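Local coordinates for VAO-type flavoprotein oxidase VAO615 (Myceliophthora thermophila, PDB 6F72) that is probably a secreted flavoprotein oxidase that carries bicovalently bound FAD and reacts rapidly with oxygen when reduced, its substrate still unknown, at residues A94-V98 and Y123-V127; Q101-Y106 and W482-P488; G156-L160 and Y409-T413; Y231-H237 and Y516-A520. One frame throughout, in Å; residues are numbered along the deposited sequence.

Contact 1: residues A94-V98 and Y123-V127; sequences APGDV and YPSYV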
# COMPACT_ATOMS: atom_id res chain seq x y z
N ALA A 94 6.48 13.75 8.56
CA ALA A 94 6.87 14.93 7.79
C ALA A 94 5.74 15.34 6.84
O ALA A 94 5.11 14.47 6.21
CB ALA A 94 8.16 14.66 7.03
N PRO A 95 5.44 16.66 6.76
CA PRO A 95 4.34 17.16 5.93
C PRO A 95 4.43 16.83 4.44
O PRO A 95 3.49 16.30 3.88
CB PRO A 95 4.41 18.68 6.15
CG PRO A 95 5.01 18.81 7.51
CD PRO A 95 6.06 17.75 7.54
N GLY A 96 5.56 17.15 3.81
CA GLY A 96 5.65 17.01 2.36
C GLY A 96 6.52 15.88 1.86
O GLY A 96 6.71 15.76 0.66
N ASP A 97 7.04 15.05 2.77
CA ASP A 97 7.95 13.96 2.38
C ASP A 97 7.16 12.75 1.94
O ASP A 97 6.04 12.54 2.42
CB ASP A 97 8.89 13.53 3.51
CG ASP A 97 10.23 14.24 3.47
OD1 ASP A 97 10.31 15.35 4.03
OD2 ASP A 97 11.20 13.66 2.89
N VAL A 98 7.73 11.97 1.03
CA VAL A 98 7.25 10.61 0.76
C VAL A 98 8.33 9.60 1.14
O VAL A 98 9.50 9.99 1.32
CB VAL A 98 6.70 10.42 -0.68
CG1 VAL A 98 5.39 11.18 -0.84
CG2 VAL A 98 7.71 10.83 -1.74
N TYR A 123 8.33 16.81 -4.70
CA TYR A 123 7.59 17.18 -3.50
C TYR A 123 6.64 18.33 -3.82
O TYR A 123 6.97 19.16 -4.67
CB TYR A 123 8.58 17.59 -2.39
CG TYR A 123 9.18 16.42 -1.64
CD1 TYR A 123 9.15 15.12 -2.16
CD2 TYR A 123 9.81 16.62 -0.41
CE1 TYR A 123 9.71 14.06 -1.48
CE2 TYR A 123 10.38 15.56 0.28
CZ TYR A 123 10.31 14.28 -0.26
OH TYR A 123 10.85 13.23 0.43
N PRO A 124 5.45 18.37 -3.16
CA PRO A 124 4.51 19.48 -3.35
C PRO A 124 5.10 20.79 -2.81
O PRO A 124 5.90 20.74 -1.89
CB PRO A 124 3.31 19.08 -2.47
CG PRO A 124 3.93 18.27 -1.37
CD PRO A 124 5.04 17.50 -2.04
N SER A 125 4.70 21.93 -3.38
CA SER A 125 5.12 23.25 -2.90
C SER A 125 4.54 23.65 -1.54
O SER A 125 5.23 24.24 -0.70
CB SER A 125 4.73 24.31 -3.92
OG SER A 125 5.44 24.15 -5.12
N TYR A 126 3.25 23.35 -1.34
CA TYR A 126 2.52 23.68 -0.10
C TYR A 126 1.67 22.50 0.36
O TYR A 126 1.17 21.72 -0.47
CB TYR A 126 1.61 24.90 -0.30
CG TYR A 126 2.36 26.20 -0.46
CD1 TYR A 126 2.72 26.97 0.66
CD2 TYR A 126 2.71 26.66 -1.73
CE1 TYR A 126 3.41 28.17 0.50
CE2 TYR A 126 3.41 27.84 -1.90
CZ TYR A 126 3.75 28.60 -0.79
OH TYR A 126 4.44 29.78 -0.99
N VAL A 127 1.51 22.39 1.67
CA VAL A 127 0.85 21.25 2.31
C VAL A 127 -0.30 21.77 3.19
O VAL A 127 -0.08 22.57 4.11
CB VAL A 127 1.86 20.45 3.17
CG1 VAL A 127 1.17 19.34 3.96
CG2 VAL A 127 3.01 19.89 2.32

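Contact 2: residues Q101-Y106 and W482-P488; sequences QNFQNY and WDWDASP. With NAG (2-acetamido-2-deoxy-beta-D-glucopyranose), chain C.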
# COMPACT_ATOMS: atom_id res chain seq x y z
N GLN A 101 12.52 6.54 -2.09
CA GLN A 101 13.83 7.09 -2.46
C GLN A 101 13.86 7.43 -3.95
O GLN A 101 14.55 8.36 -4.36
CB GLN A 101 14.98 6.12 -2.14
CG GLN A 101 15.01 5.53 -0.72
CD GLN A 101 14.21 4.24 -0.59
OE1 GLN A 101 13.27 4.00 -1.34
NE2 GLN A 101 14.58 3.41 0.38
N ASN A 102 13.10 6.68 -4.75
CA ASN A 102 13.04 6.94 -6.19
C ASN A 102 12.32 8.24 -6.52
O ASN A 102 12.72 8.95 -7.44
CB ASN A 102 12.42 5.75 -6.93
CG ASN A 102 12.50 5.89 -8.45
OD1 ASN A 102 13.44 6.44 -9.01
ND2 ASN A 102 11.50 5.35 -9.13
N PHE A 103 11.26 8.55 -5.77
CA PHE A 103 10.52 9.78 -5.99
C PHE A 103 11.16 10.99 -5.28
O PHE A 103 11.00 12.10 -5.77
CB PHE A 103 9.00 9.61 -5.73
CG PHE A 103 8.32 8.78 -6.78
CD1 PHE A 103 7.93 9.36 -8.00
CD2 PHE A 103 8.14 7.41 -6.60
CE1 PHE A 103 7.36 8.58 -9.00
CE2 PHE A 103 7.56 6.63 -7.60
CZ PHE A 103 7.17 7.22 -8.79
N GLN A 104 11.86 10.76 -4.17
CA GLN A 104 12.80 11.75 -3.59
C GLN A 104 13.73 12.21 -4.71
O GLN A 104 13.94 13.40 -4.89
CB GLN A 104 13.61 11.18 -2.44
CG GLN A 104 12.80 10.97 -1.17
CD GLN A 104 13.43 9.98 -0.21
OE1 GLN A 104 14.60 9.63 -0.34
NE2 GLN A 104 12.65 9.52 0.77
N ASN A 105 14.22 11.24 -5.50
CA ASN A 105 14.97 11.50 -6.73
C ASN A 105 16.17 12.46 -6.53
O ASN A 105 16.45 13.32 -7.37
CB ASN A 105 14.04 12.01 -7.84
CG ASN A 105 14.58 11.76 -9.22
OD1 ASN A 105 15.43 10.90 -9.41
ND2 ASN A 105 14.09 12.51 -10.20
N TYR A 106 16.85 12.29 -5.40
CA TYR A 106 18.06 13.04 -5.03
C TYR A 106 17.88 14.56 -4.84
O TYR A 106 18.87 15.29 -4.73
CB TYR A 106 19.20 12.77 -6.04
CG TYR A 106 19.50 11.30 -6.30
CD1 TYR A 106 20.42 10.60 -5.50
CD2 TYR A 106 18.88 10.61 -7.36
CE1 TYR A 106 20.70 9.26 -5.74
CE2 TYR A 106 19.17 9.26 -7.61
CZ TYR A 106 20.08 8.60 -6.79
OH TYR A 106 20.40 7.28 -7.00
N TRP A 482 16.71 0.10 -2.96
CA TRP A 482 17.47 1.27 -3.39
C TRP A 482 18.92 1.11 -2.94
O TRP A 482 19.21 0.41 -1.96
CB TRP A 482 16.85 2.52 -2.78
CG TRP A 482 17.43 3.80 -3.22
CD1 TRP A 482 18.39 4.53 -2.58
CD2 TRP A 482 17.08 4.54 -4.40
NE1 TRP A 482 18.66 5.67 -3.28
CE2 TRP A 482 17.87 5.71 -4.39
CE3 TRP A 482 16.18 4.34 -5.45
CZ2 TRP A 482 17.79 6.69 -5.40
CZ3 TRP A 482 16.09 5.31 -6.46
CH2 TRP A 482 16.90 6.47 -6.43
N ASP A 483 19.84 1.73 -3.67
CA ASP A 483 21.26 1.64 -3.35
C ASP A 483 21.87 3.03 -3.39
O ASP A 483 22.05 3.62 -4.46
CB ASP A 483 21.98 0.66 -4.30
CG ASP A 483 23.44 0.43 -3.93
OD1 ASP A 483 23.97 1.02 -2.95
OD2 ASP A 483 24.07 -0.35 -4.66
N TRP A 484 22.18 3.53 -2.19
CA TRP A 484 22.75 4.86 -2.04
C TRP A 484 24.20 5.02 -2.55
O TRP A 484 24.67 6.15 -2.74
CB TRP A 484 22.61 5.33 -0.59
CG TRP A 484 21.18 5.71 -0.25
CD1 TRP A 484 20.36 5.06 0.63
CD2 TRP A 484 20.42 6.80 -0.79
NE1 TRP A 484 19.13 5.70 0.68
CE2 TRP A 484 19.14 6.76 -0.19
CE3 TRP A 484 20.71 7.82 -1.72
CZ2 TRP A 484 18.14 7.70 -0.48
CZ3 TRP A 484 19.72 8.75 -2.01
CH2 TRP A 484 18.43 8.68 -1.40
N ASP A 485 24.90 3.90 -2.77
CA ASP A 485 26.24 3.91 -3.39
C ASP A 485 26.22 3.91 -4.92
O ASP A 485 27.24 4.20 -5.56
CB ASP A 485 27.04 2.68 -2.96
CG ASP A 485 27.34 2.66 -1.49
OD1 ASP A 485 27.32 3.71 -0.83
OD2 ASP A 485 27.63 1.56 -0.99
N ALA A 486 25.09 3.52 -5.49
CA ALA A 486 24.94 3.42 -6.94
C ALA A 486 24.71 4.81 -7.51
O ALA A 486 24.39 5.73 -6.77
CB ALA A 486 23.78 2.48 -7.29
N SER A 487 24.87 4.97 -8.81
CA SER A 487 24.57 6.24 -9.46
C SER A 487 23.05 6.48 -9.64
O SER A 487 22.27 5.52 -9.58
CB SER A 487 25.29 6.33 -10.80
OG SER A 487 24.63 5.56 -11.77
N PRO A 488 22.62 7.74 -9.87
CA PRO A 488 21.22 8.02 -10.26
C PRO A 488 20.81 7.28 -11.53
O PRO A 488 19.67 6.84 -11.64
CB PRO A 488 21.22 9.52 -10.56
CG PRO A 488 22.34 10.07 -9.73
CD PRO A 488 23.38 8.99 -9.59
C1 NAG C . 14.49 12.34 -11.57
C2 NAG C . 13.18 11.78 -12.16
C3 NAG C . 13.25 11.71 -13.69
C4 NAG C . 13.69 13.03 -14.33
C5 NAG C . 14.91 13.62 -13.60
C6 NAG C . 15.20 15.05 -14.03
C7 NAG C . 11.76 10.25 -10.83
C8 NAG C . 11.58 8.82 -10.41
N2 NAG C . 12.81 10.47 -11.63
O3 NAG C . 11.97 11.31 -14.19
O4 NAG C . 14.10 12.82 -15.69
O5 NAG C . 14.75 13.61 -12.18
O6 NAG C . 16.58 15.30 -13.75
O7 NAG C . 10.98 11.11 -10.46
O HOH W 1 22.06 6.19 -5.32

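Contact 3: residues G156-L160 and Y409-T413; sequences GHDYL and YFPFT. With FAD (flavin-adenine dinucleotide), chain E.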
# COMPACT_ATOMS: atom_id res chain seq x y z
N GLY A 156 2.54 8.80 2.76
CA GLY A 156 3.61 8.80 1.76
C GLY A 156 4.21 7.44 1.40
O GLY A 156 5.30 7.37 0.80
N HIS A 157 3.51 6.36 1.74
CA HIS A 157 3.95 5.00 1.43
C HIS A 157 3.92 4.65 -0.04
O HIS A 157 4.54 3.67 -0.41
CB HIS A 157 3.08 3.98 2.13
CG HIS A 157 3.74 3.31 3.28
ND1 HIS A 157 4.60 2.23 3.15
CD2 HIS A 157 3.62 3.56 4.61
CE1 HIS A 157 4.99 1.87 4.37
NE2 HIS A 157 4.40 2.64 5.26
N ASP A 158 3.23 5.44 -0.88
CA ASP A 158 2.92 4.99 -2.25
C ASP A 158 4.12 4.64 -3.12
O ASP A 158 4.95 5.50 -3.42
CB ASP A 158 2.02 5.93 -3.02
CG ASP A 158 1.36 5.23 -4.21
OD1 ASP A 158 0.36 4.49 -4.01
OD2 ASP A 158 1.87 5.41 -5.34
N TYR A 159 4.15 3.38 -3.57
CA TYR A 159 5.25 2.88 -4.39
C TYR A 159 5.30 3.53 -5.77
O TYR A 159 6.33 3.48 -6.42
CB TYR A 159 5.21 1.35 -4.51
CG TYR A 159 5.50 0.63 -3.21
CD1 TYR A 159 6.76 0.71 -2.61
CD2 TYR A 159 4.52 -0.14 -2.59
CE1 TYR A 159 7.03 0.05 -1.41
CE2 TYR A 159 4.78 -0.81 -1.39
CZ TYR A 159 6.04 -0.71 -0.81
OH TYR A 159 6.32 -1.37 0.37
N LEU A 160 4.20 4.13 -6.20
CA LEU A 160 4.08 4.67 -7.56
C LEU A 160 4.15 6.19 -7.57
O LEU A 160 3.93 6.82 -8.60
CB LEU A 160 2.79 4.14 -8.26
CG LEU A 160 2.51 2.63 -8.50
CD1 LEU A 160 1.99 1.87 -7.28
CD2 LEU A 160 1.54 2.42 -9.65
N TYR A 409 11.82 -0.15 3.10
CA TYR A 409 11.16 0.42 1.95
C TYR A 409 11.95 0.15 0.70
O TYR A 409 13.05 0.69 0.51
CB TYR A 409 10.93 1.93 2.09
CG TYR A 409 9.92 2.42 1.08
CD1 TYR A 409 10.30 2.70 -0.24
CD2 TYR A 409 8.57 2.59 1.45
CE1 TYR A 409 9.38 3.14 -1.18
CE2 TYR A 409 7.63 3.03 0.52
CZ TYR A 409 8.03 3.30 -0.78
OH TYR A 409 7.09 3.73 -1.68
N PHE A 410 11.37 -0.69 -0.15
CA PHE A 410 11.94 -0.99 -1.46
C PHE A 410 11.11 -0.26 -2.53
O PHE A 410 9.94 -0.57 -2.71
CB PHE A 410 11.90 -2.49 -1.73
CG PHE A 410 12.53 -3.34 -0.67
CD1 PHE A 410 13.89 -3.24 -0.37
CD2 PHE A 410 11.77 -4.31 0.01
CE1 PHE A 410 14.48 -4.06 0.60
CE2 PHE A 410 12.35 -5.14 0.97
CZ PHE A 410 13.71 -5.01 1.27
N PRO A 411 11.71 0.73 -3.21
CA PRO A 411 11.00 1.63 -4.15
C PRO A 411 10.71 1.04 -5.54
O PRO A 411 10.11 1.74 -6.39
CB PRO A 411 11.98 2.80 -4.29
CG PRO A 411 13.32 2.18 -4.09
CD PRO A 411 13.12 1.13 -3.04
N PHE A 412 11.15 -0.19 -5.77
CA PHE A 412 10.90 -0.90 -7.02
C PHE A 412 10.07 -2.17 -6.73
O PHE A 412 10.51 -3.29 -7.02
CB PHE A 412 12.21 -1.22 -7.76
CG PHE A 412 13.17 -0.06 -7.84
CD1 PHE A 412 12.92 1.04 -8.67
CD2 PHE A 412 14.33 -0.05 -7.06
CE1 PHE A 412 13.81 2.11 -8.73
CE2 PHE A 412 15.22 1.02 -7.12
CZ PHE A 412 14.96 2.09 -7.96
N THR A 413 8.88 -1.95 -6.16
CA THR A 413 7.99 -3.03 -5.76
C THR A 413 7.10 -3.38 -6.95
O THR A 413 6.49 -2.50 -7.57
CB THR A 413 7.16 -2.66 -4.50
OG1 THR A 413 8.02 -2.58 -3.35
CG2 THR A 413 6.08 -3.70 -4.20
PA FAD E . -0.20 7.29 0.62
O1A FAD E . 1.00 7.29 -0.29
O2A FAD E . -0.33 8.46 1.55
O5B FAD E . -1.52 7.16 -0.30
C5B FAD E . -1.59 6.26 -1.40
C4B FAD E . -2.61 6.73 -2.44
O4B FAD E . -3.89 6.89 -1.82
C3B FAD E . -2.28 8.07 -3.08
O3B FAD E . -2.72 7.99 -4.44
C2B FAD E . -3.14 9.08 -2.32
O2B FAD E . -3.50 10.19 -3.15
C1B FAD E . -4.35 8.25 -1.94
N9A FAD E . -4.98 8.62 -0.65
C8A FAD E . -4.51 8.30 0.57
N7A FAD E . -5.34 8.76 1.54
C5A FAD E . -6.37 9.38 0.93
C6A FAD E . -7.59 10.08 1.36
N6A FAD E . -7.86 10.22 2.68
N1A FAD E . -8.41 10.59 0.41
C2A FAD E . -8.14 10.47 -0.91
N3A FAD E . -7.04 9.83 -1.38
C4A FAD E . -6.13 9.28 -0.52
N1 FAD E . -0.36 -3.27 0.95
C2 FAD E . -1.02 -4.42 1.21
O2 FAD E . -2.07 -4.68 0.58
N3 FAD E . -0.57 -5.30 2.13
C4 FAD E . 0.56 -5.12 2.84
O4 FAD E . 0.94 -5.97 3.68
C4X FAD E . 1.32 -3.88 2.61
N5 FAD E . 2.46 -3.61 3.30
C5X FAD E . 3.16 -2.46 3.08
C6 FAD E . 4.34 -2.20 3.81
C7 FAD E . 5.05 -1.00 3.57
C7M FAD E . 6.32 -0.74 4.36
C8 FAD E . 4.54 -0.00 2.56
C8M FAD E . 5.17 1.36 2.30
C9 FAD E . 3.37 -0.28 1.85
C9A FAD E . 2.66 -1.47 2.07
N10 FAD E . 1.47 -1.73 1.36
C10 FAD E . 0.78 -2.94 1.60
C1' FAD E . 1.01 -0.79 0.34
C2' FAD E . -0.17 0.09 0.64
O2' FAD E . -1.34 -0.72 0.59
C3' FAD E . -0.19 1.13 -0.47
O3' FAD E . 1.12 1.72 -0.65
C4' FAD E . -1.22 2.22 -0.20
O4' FAD E . -1.37 3.03 -1.36
C5' FAD E . -0.86 3.04 1.04
O5' FAD E . -1.77 4.12 1.22
P FAD E . -1.40 5.29 2.26
O1P FAD E . -0.96 4.67 3.55
O2P FAD E . -2.57 6.25 2.20
O3P FAD E . -0.13 5.97 1.54
O HOH W 2 8.81 3.86 -5.33
O HOH W 3 8.95 -1.73 0.71

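Contact 4: residues Y231-H237 and Y516-A520; sequences YTQGGGH and YLNEA. With FAD (flavin-adenine dinucleotide), chain E.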
# COMPACT_ATOMS: atom_id res chain seq x y z
N TYR A 231 -4.41 2.03 0.97
CA TYR A 231 -4.50 0.64 1.39
C TYR A 231 -5.91 0.01 1.16
O TYR A 231 -6.06 -0.91 0.34
CB TYR A 231 -4.05 0.47 2.86
CG TYR A 231 -4.26 -0.93 3.37
CD1 TYR A 231 -3.35 -1.95 3.08
CD2 TYR A 231 -5.43 -1.26 4.10
CE1 TYR A 231 -3.56 -3.25 3.53
CE2 TYR A 231 -5.64 -2.54 4.56
CZ TYR A 231 -4.73 -3.54 4.26
OH TYR A 231 -4.97 -4.81 4.71
N THR A 232 -6.93 0.53 1.85
CA THR A 232 -8.28 -0.00 1.70
C THR A 232 -8.84 0.41 0.35
O THR A 232 -9.47 -0.39 -0.32
CB THR A 232 -9.23 0.38 2.87
OG1 THR A 232 -8.77 -0.21 4.09
CG2 THR A 232 -10.59 -0.17 2.61
N GLN A 233 -8.60 1.65 -0.06
CA GLN A 233 -9.14 2.16 -1.33
C GLN A 233 -8.65 1.38 -2.56
O GLN A 233 -9.39 1.25 -3.54
CB GLN A 233 -8.83 3.65 -1.47
CG GLN A 233 -9.71 4.52 -0.56
CD GLN A 233 -9.33 5.98 -0.55
OE1 GLN A 233 -9.37 6.65 -1.59
NE2 GLN A 233 -9.01 6.52 0.64
N GLY A 234 -7.43 0.87 -2.49
CA GLY A 234 -6.87 0.07 -3.59
C GLY A 234 -7.03 -1.44 -3.47
O GLY A 234 -6.49 -2.19 -4.29
N GLY A 235 -7.75 -1.89 -2.44
CA GLY A 235 -7.89 -3.32 -2.20
C GLY A 235 -7.56 -3.64 -0.77
O GLY A 235 -8.46 -3.58 0.10
N GLY A 236 -6.29 -3.96 -0.51
CA GLY A 236 -5.78 -4.13 0.84
C GLY A 236 -5.77 -5.57 1.31
O GLY A 236 -6.77 -6.07 1.86
N HIS A 237 -4.64 -6.25 1.12
CA HIS A 237 -4.51 -7.59 1.66
C HIS A 237 -3.96 -7.60 3.09
O HIS A 237 -3.43 -6.59 3.58
CB HIS A 237 -3.72 -8.49 0.71
CG HIS A 237 -2.23 -8.41 0.87
ND1 HIS A 237 -1.46 -7.47 0.21
CD2 HIS A 237 -1.37 -9.16 1.59
CE1 HIS A 237 -0.19 -7.64 0.54
NE2 HIS A 237 -0.11 -8.67 1.37
N TYR A 516 -1.43 -6.06 -8.61
CA TYR A 516 -2.05 -5.34 -7.52
C TYR A 516 -1.70 -3.86 -7.69
O TYR A 516 -0.51 -3.50 -7.79
CB TYR A 516 -1.55 -5.92 -6.20
CG TYR A 516 -2.07 -5.28 -4.92
CD1 TYR A 516 -3.34 -4.68 -4.85
CD2 TYR A 516 -1.29 -5.30 -3.76
CE1 TYR A 516 -3.80 -4.10 -3.66
CE2 TYR A 516 -1.73 -4.74 -2.57
CZ TYR A 516 -2.99 -4.15 -2.52
OH TYR A 516 -3.41 -3.58 -1.32
N LEU A 517 -2.72 -3.00 -7.77
CA LEU A 517 -2.50 -1.57 -8.11
C LEU A 517 -1.67 -0.83 -7.06
O LEU A 517 -1.06 0.22 -7.35
CB LEU A 517 -3.83 -0.85 -8.37
CG LEU A 517 -4.81 -0.55 -7.22
CD1 LEU A 517 -4.38 0.70 -6.43
CD2 LEU A 517 -6.25 -0.42 -7.70
N ASN A 518 -1.67 -1.36 -5.83
CA ASN A 518 -0.94 -0.77 -4.71
C ASN A 518 0.55 -1.09 -4.74
O ASN A 518 1.35 -0.34 -4.21
CB ASN A 518 -1.53 -1.19 -3.36
CG ASN A 518 -2.61 -0.22 -2.85
OD1 ASN A 518 -2.55 0.99 -3.08
ND2 ASN A 518 -3.60 -0.76 -2.15
N GLU A 519 0.92 -2.21 -5.38
CA GLU A 519 2.32 -2.66 -5.38
C GLU A 519 2.75 -2.93 -6.81
O GLU A 519 2.76 -4.07 -7.26
CB GLU A 519 2.47 -3.89 -4.48
CG GLU A 519 1.99 -3.65 -3.05
CD GLU A 519 2.29 -4.80 -2.11
OE1 GLU A 519 2.08 -5.98 -2.48
OE2 GLU A 519 2.74 -4.52 -0.98
N ALA A 520 3.04 -1.86 -7.53
CA ALA A 520 3.51 -1.92 -8.91
C ALA A 520 4.51 -0.79 -9.17
O ALA A 520 4.72 0.07 -8.31
CB ALA A 520 2.34 -1.79 -9.86
PA FAD E . -0.20 7.29 0.62
O1A FAD E . 1.00 7.29 -0.29
O2A FAD E . -0.33 8.46 1.55
O5B FAD E . -1.52 7.16 -0.30
C5B FAD E . -1.59 6.26 -1.40
C4B FAD E . -2.61 6.73 -2.44
O4B FAD E . -3.89 6.89 -1.82
C3B FAD E . -2.28 8.07 -3.08
O3B FAD E . -2.72 7.99 -4.44
C2B FAD E . -3.14 9.08 -2.32
O2B FAD E . -3.50 10.19 -3.15
C1B FAD E . -4.35 8.25 -1.94
N9A FAD E . -4.98 8.62 -0.65
C8A FAD E . -4.51 8.30 0.57
N7A FAD E . -5.34 8.76 1.54
C5A FAD E . -6.37 9.38 0.93
C6A FAD E . -7.59 10.08 1.36
N6A FAD E . -7.86 10.22 2.68
N1A FAD E . -8.41 10.59 0.41
C2A FAD E . -8.14 10.47 -0.91
N3A FAD E . -7.04 9.83 -1.38
C4A FAD E . -6.13 9.28 -0.52
N1 FAD E . -0.36 -3.27 0.95
C2 FAD E . -1.02 -4.42 1.21
O2 FAD E . -2.07 -4.68 0.58
N3 FAD E . -0.57 -5.30 2.13
C4 FAD E . 0.56 -5.12 2.84
O4 FAD E . 0.94 -5.97 3.68
C4X FAD E . 1.32 -3.88 2.61
N5 FAD E . 2.46 -3.61 3.30
C5X FAD E . 3.16 -2.46 3.08
C6 FAD E . 4.34 -2.20 3.81
C7 FAD E . 5.05 -1.00 3.57
C7M FAD E . 6.32 -0.74 4.36
C8 FAD E . 4.54 -0.00 2.56
C8M FAD E . 5.17 1.36 2.30
C9 FAD E . 3.37 -0.28 1.85
C9A FAD E . 2.66 -1.47 2.07
N10 FAD E . 1.47 -1.73 1.36
C10 FAD E . 0.78 -2.94 1.60
C1' FAD E . 1.01 -0.79 0.34
C2' FAD E . -0.17 0.09 0.64
O2' FAD E . -1.34 -0.72 0.59
C3' FAD E . -0.19 1.13 -0.47
O3' FAD E . 1.12 1.72 -0.65
C4' FAD E . -1.22 2.22 -0.20
O4' FAD E . -1.37 3.03 -1.36
C5' FAD E . -0.86 3.04 1.04
O5' FAD E . -1.77 4.12 1.22
P FAD E . -1.40 5.29 2.26
O1P FAD E . -0.96 4.67 3.55
O2P FAD E . -2.57 6.25 2.20
O3P FAD E . -0.13 5.97 1.54

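Contact 1: residues A94-V98 and Y123-V127
The polar part of this contact is the grip of D97 on Y123: the phenol OH of Y123 donates to D97 OD2 at 2.5 Å. The hydroxyl comes in from above the carboxylate, 53° out of its plane, while OD2 lies at the ring edge, the carboxylate and ring planes being 76° apart. The phenol oxygen of Y123 also accepts a weak bond from V98 N, 3.4 Å from Y123 OH. The other carboxylate oxygen, OD1, is held by the backbone N of Q60, so both ends of the D97 carboxylate have a partner.

A carbonyl lies over the phenol ring: G96 O sits 3.3 Å above the plane, displaced toward the rim, and finds no hydrogen-bond donor although it is buried.

Apolar contacts are made by V98 on one hand and by P95 with V127 on the other. V98 CG2 touches CE1 of Y123 at 3.8 Å. V127 puts CG1 anti to its backbone N (chi1 174°) and against P95, with CB of P95 to CG1 of V127 at 4.0 Å, while its CG2 rests on the CA of G96.

The loop between helices 89-92 and 101-104 is thus laid on the start of strand 126-129. K153 draws in the carbonyls of A94 and D97, and strands 54-56 and 169-172 flank P95 and V127.

Contact 2: residues Q101-Y106 and W482-P488
An aromatic cluster of Y106, W482 and W484 joins the glycosylated turn after helix 101-104 to the loop leading into helix 488-508. Q101 lies on W482: its CB sits over the five-membered ring, 3.5 Å from the centroid, in a CH-pi contact. The Q101 amide runs nearly parallel to the indole, 8° between planes, and its NE2 is held by D85 and by the carbonyl of Y409. W482 NE1 sits 3.1 Å above the W484 ring plane, over its centre. Y106 meets W482 obliquely, CZ against W482 CZ2 at 3.3 Å, and P488 CG lies over one face of the Y106 ring in a CH-pi contact, 4.1 Å from its centroid. Replacing W482 with an alanine would probably leave Q101 CB and the Y106 ring without their shared aromatic surface and uncover the W484 face on which NE1 sat. The phenol OH of Y106 gives its proton to a water 2.6 Å from that OH; the water donates in turn to the carbonyls of D483 and A486. N105, which leaves the helix with positive phi, carries the N-linked sugar on ND2. D483-A486 is a type I beta turn with an Asx turn within it, D483 OD1 accepting from D485 N, and S487 is the N-cap of helix 488-508.

Contact 3: residues G156-L160 and Y409-T413
Y409 swings CG anti to its backbone N (chi1 -165°), and Y159 turns its own CG anti to the carbonyl carbon (chi1 -68°), which slides the two phenol rings past each other in opposite directions beside the flavin. This is the covalent FAD site of a VAO-type oxidase: H157 ND1 is bonded to the flavin methyl carbon C8M, and C222 forms the second link. The rings of Y159 and Y409 lie 4.8 Å apart between centroids, obliquely, with Y159 CE1 over one face of Y409. The Y409 hydroxyl donates to H157 O at 2.8 Å, from above the carbonyl plane, fastening the flavin-linked residue to the loop before strand 412-419. T413 covers the opposite face of Y159 from H157 O, its CB 3.9 Å from the ring centroid in a CH-pi contact, while its OG1 donates to F410 O. Y159 OH comes 3.1 Å from FAD C8, and a water 2.7 Å from that OH joins it to F410 N. Were Y159 cut back to an alanine, Y409 and T413 would probably lose the ring they pack on, and the water on F410 N its phenol partner. Backbone amides of G156 and D158 hold the pyrophosphate oxygens O2A and O1A, and H157 NE2 is fixed by T224. A second water spans the segments, donating to Y159 O and to P411 O, at 2.7 Å from each.

Contact 4: residues Y231-H237 and Y516-A520
G234, Y516 and H237 bury the most surface here, where the glycine-rich end of helix 227-233 meets the loop of the berberine-bridge-enzyme-like region at the pyrimidine end of the flavin. G234 lies against the Y516-E519 type I turn: its CA is 3.7 Å from N518 ND2, and the two methyls and CG of L517 close round it. A CB on G234 would run into N518 ND2 and L517 CD1, so this position leaves no space for a side chain.

Y516 extends with CG anti to its backbone N (chi1 179°), sending the phenol between the glycines and the flavin. G234 O stands at the ring edge, 3.4 Å from CE1 of Y516. The hydroxyl is where several bonds converge: it donates to FAD O2 at 2.6 Å, and it accepts from N518 ND2 at 2.9 Å, nearly straight at 167° and in the amide plane. G236 N adds a weak bond to it. N518 thus helps to fix the phenol oxygen; its ND2 also donates to the carbonyl of G230, and its OD1 accepts from the ribityl O4' of FAD.

Y516 CE2 lies at the edge of the H237 ring, 3.9 Å from H237 ND1. The H237 backbone reaches the same carbonyl oxygen of the flavin as the tyrosine does, H237 N donating to FAD O2 at 3.1 Å.

How the contacts relate
Contacts 3 and 4 meet on the same FAD, their centres about 12 Å apart, with L160 of one packed on L517 and A520 of the other and T413 against E519. The centres of contacts 2 and 3 are also about 12 Å apart, joined by Q101 to Y409 and by W482 against F412, and contact 1 touches contact 2 through V98 and Q104. Contacts 1 and 4 are farthest from touching, about 13 Å between nearest atoms. Along the chain, contact 1 closes first, but after contact 2 has opened, so these two alternate; contact 3 lies within the span of contact 2, and contact 4 alternates with both. Contacts 3 and 4 thus bring FAD-binding-region segments and segments beyond residue 400 onto FAD, while contact 2 packs against contact 3 without touching it.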